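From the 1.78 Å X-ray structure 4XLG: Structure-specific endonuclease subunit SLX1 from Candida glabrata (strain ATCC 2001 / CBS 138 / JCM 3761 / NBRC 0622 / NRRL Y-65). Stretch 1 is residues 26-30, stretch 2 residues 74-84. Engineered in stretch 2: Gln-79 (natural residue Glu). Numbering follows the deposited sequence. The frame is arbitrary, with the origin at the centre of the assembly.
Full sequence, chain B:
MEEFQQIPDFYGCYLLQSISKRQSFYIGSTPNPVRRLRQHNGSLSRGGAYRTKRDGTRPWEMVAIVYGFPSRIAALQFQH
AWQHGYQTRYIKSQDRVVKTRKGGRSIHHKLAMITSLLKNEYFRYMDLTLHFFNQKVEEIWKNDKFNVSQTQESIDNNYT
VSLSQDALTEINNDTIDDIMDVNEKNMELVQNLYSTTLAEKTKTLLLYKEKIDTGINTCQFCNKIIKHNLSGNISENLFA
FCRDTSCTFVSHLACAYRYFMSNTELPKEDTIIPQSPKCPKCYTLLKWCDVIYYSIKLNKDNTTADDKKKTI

Stretch 1, residues 26-30: YIGST
Stretch 2, residues 74-84: AALQFQHAWQH

A β-strand packed antiparallel on an α-helix, with an apolar contact at one end and a single direct hydrogen bond further along, illustrates how alternation in a strand meets the periodicity of a helix. Strand 26-30 is extended (Ile-27 phi/psi -120/134, Ser-29 -139/152); helix 74-84 keeps regular i to i+4 bonding near -62/-43. Their axes run at 175° and approach to 8.1 Å, with CA of Ile-27 6.8 Å from CA of Gln-83 and CA of Gly-28 6.2 Å from CA of Gln-79.

Alternation points Ile-27 and Ser-29 toward the helix and Thr-30 away. Buried Ile-27 (chi1 m, chi2 t) lays CD1 over the face of Trp-82 (chi1 t, chi2 6°), 3.6 Å from the centroid of its five-membered ring, while Ile-27 CG2 lies 3.7 Å from Trp-82 CE3. Ser-29, in rotamer p, donates from OG to OE1 of Gln-79 at 2.7 Å; its small side chain also fits beside Ala-75 (CB to CB, 4.4 Å). Gln-79, an engineered replacement for Glu, is t, t with chi3 -44°, and its NE2 donates to OE1 of Gln-83 (m, t, chi3 -50°) at 3.0 Å. A water accepts from Ile-27 N at 2.9 Å and, weakly, from Gln-83 NE2 at 3.4 Å. The contact buries 362 Å².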

# COMPACT_ATOMS: atom_id res chain seq x y z
N TYR B 26 15.20 4.85 12.97
CA TYR B 26 14.88 3.44 12.89
C TYR B 26 13.79 3.30 11.87
O TYR B 26 12.84 4.09 11.90
CB TYR B 26 14.40 2.92 14.24
CG TYR B 26 14.19 1.42 14.23
CD1 TYR B 26 12.96 0.88 13.87
CD2 TYR B 26 15.18 0.56 14.65
CE1 TYR B 26 12.76 -0.50 13.83
CE2 TYR B 26 14.98 -0.83 14.63
CZ TYR B 26 13.75 -1.33 14.25
OH TYR B 26 13.53 -2.67 14.24
N ILE B 27 13.88 2.29 11.01
CA ILE B 27 12.78 2.06 10.07
C ILE B 27 12.18 0.67 10.28
O ILE B 27 12.96 -0.32 10.38
CB ILE B 27 13.31 2.16 8.61
CG1 ILE B 27 13.65 3.63 8.31
CG2 ILE B 27 12.23 1.64 7.55
CD1 ILE B 27 14.58 3.75 7.04
N GLY B 28 10.85 0.55 10.33
CA GLY B 28 10.29 -0.82 10.41
C GLY B 28 8.92 -0.83 9.76
O GLY B 28 8.52 0.14 9.12
N SER B 29 8.20 -1.96 9.87
CA SER B 29 6.87 -2.02 9.29
C SER B 29 5.98 -2.75 10.27
O SER B 29 6.46 -3.58 11.06
CB SER B 29 6.86 -2.75 7.91
OG SER B 29 7.39 -4.07 8.01
N THR B 30 4.69 -2.43 10.22
CA THR B 30 3.78 -2.99 11.24
C THR B 30 2.30 -2.88 10.83
O THR B 30 1.92 -1.92 10.19
CB THR B 30 3.94 -2.23 12.63
OG1 THR B 30 3.10 -2.85 13.63
CG2 THR B 30 3.62 -0.72 12.51
N ALA B 74 4.33 -6.60 0.46
CA ALA B 74 4.65 -5.30 -0.17
C ALA B 74 5.23 -4.29 0.80
O ALA B 74 6.15 -3.54 0.44
CB ALA B 74 3.38 -4.68 -0.83
N ALA B 75 4.70 -4.23 2.03
CA ALA B 75 5.25 -3.31 3.04
C ALA B 75 6.70 -3.67 3.33
O ALA B 75 7.55 -2.82 3.51
CB ALA B 75 4.41 -3.39 4.36
N LEU B 76 6.97 -4.97 3.46
CA LEU B 76 8.36 -5.39 3.75
C LEU B 76 9.29 -5.06 2.58
O LEU B 76 10.46 -4.70 2.76
CB LEU B 76 8.42 -6.91 4.01
CG LEU B 76 7.79 -7.32 5.35
CD1 LEU B 76 7.56 -8.85 5.46
CD2 LEU B 76 8.65 -6.78 6.49
N GLN B 77 8.80 -5.24 1.37
CA GLN B 77 9.60 -4.82 0.21
C GLN B 77 9.97 -3.35 0.29
O GLN B 77 11.14 -2.99 0.01
CB GLN B 77 8.86 -5.09 -1.11
CG GLN B 77 8.68 -6.56 -1.39
CD GLN B 77 7.77 -6.78 -2.57
OE1 GLN B 77 6.61 -6.39 -2.56
NE2 GLN B 77 8.32 -7.35 -3.63
N PHE B 78 9.00 -2.52 0.63
CA PHE B 78 9.26 -1.07 0.78
C PHE B 78 10.22 -0.82 1.92
O PHE B 78 11.21 -0.10 1.79
CB PHE B 78 7.93 -0.33 1.05
CG PHE B 78 8.03 1.14 0.95
CD1 PHE B 78 8.42 1.89 2.05
CD2 PHE B 78 7.66 1.78 -0.21
CE1 PHE B 78 8.46 3.29 1.97
CE2 PHE B 78 7.70 3.17 -0.30
CZ PHE B 78 8.11 3.94 0.80
N GLN B 79 9.95 -1.46 3.04
CA GLN B 79 10.83 -1.28 4.21
C GLN B 79 12.28 -1.65 3.89
O GLN B 79 13.22 -0.91 4.22
CB GLN B 79 10.35 -2.17 5.37
CG GLN B 79 11.25 -1.99 6.65
CD GLN B 79 11.13 -3.16 7.53
OE1 GLN B 79 10.05 -3.66 7.75
NE2 GLN B 79 12.26 -3.68 7.99
N HIS B 80 12.48 -2.80 3.27
CA HIS B 80 13.84 -3.22 3.00
C HIS B 80 14.51 -2.31 1.98
O HIS B 80 15.70 -2.04 2.09
CB HIS B 80 13.83 -4.69 2.53
CG HIS B 80 13.39 -5.63 3.61
ND1 HIS B 80 12.83 -6.87 3.35
CD2 HIS B 80 13.39 -5.49 4.96
CE1 HIS B 80 12.52 -7.45 4.50
NE2 HIS B 80 12.85 -6.64 5.49
N ALA B 81 13.75 -1.83 0.99
CA ALA B 81 14.34 -0.93 -0.01
C ALA B 81 14.74 0.41 0.67
O ALA B 81 15.81 0.99 0.38
CB ALA B 81 13.32 -0.69 -1.12
N TRP B 82 13.86 0.87 1.54
CA TRP B 82 14.06 2.14 2.25
C TRP B 82 15.33 2.02 3.13
O TRP B 82 16.20 2.92 3.12
CB TRP B 82 12.79 2.44 3.07
CG TRP B 82 12.77 3.81 3.73
CD1 TRP B 82 13.69 4.83 3.59
CD2 TRP B 82 11.73 4.30 4.55
NE1 TRP B 82 13.25 5.94 4.32
CE2 TRP B 82 12.05 5.63 4.90
CE3 TRP B 82 10.53 3.73 5.04
CZ2 TRP B 82 11.25 6.39 5.76
CZ3 TRP B 82 9.71 4.50 5.86
CH2 TRP B 82 10.08 5.83 6.21
N GLN B 83 15.46 0.92 3.85
CA GLN B 83 16.69 0.67 4.65
C GLN B 83 17.93 0.49 3.82
O GLN B 83 19.01 0.87 4.27
CB GLN B 83 16.52 -0.56 5.54
CG GLN B 83 15.42 -0.34 6.60
CD GLN B 83 15.10 -1.61 7.39
OE1 GLN B 83 14.86 -2.69 6.81
NE2 GLN B 83 15.16 -1.50 8.72
N HIS B 84 17.83 -0.10 2.63
CA HIS B 84 19.04 -0.40 1.87
C HIS B 84 19.53 0.89 1.23
O HIS B 84 20.74 1.09 1.07
CB HIS B 84 18.81 -1.46 0.80
O HOH W 1 16.44 1.09 10.52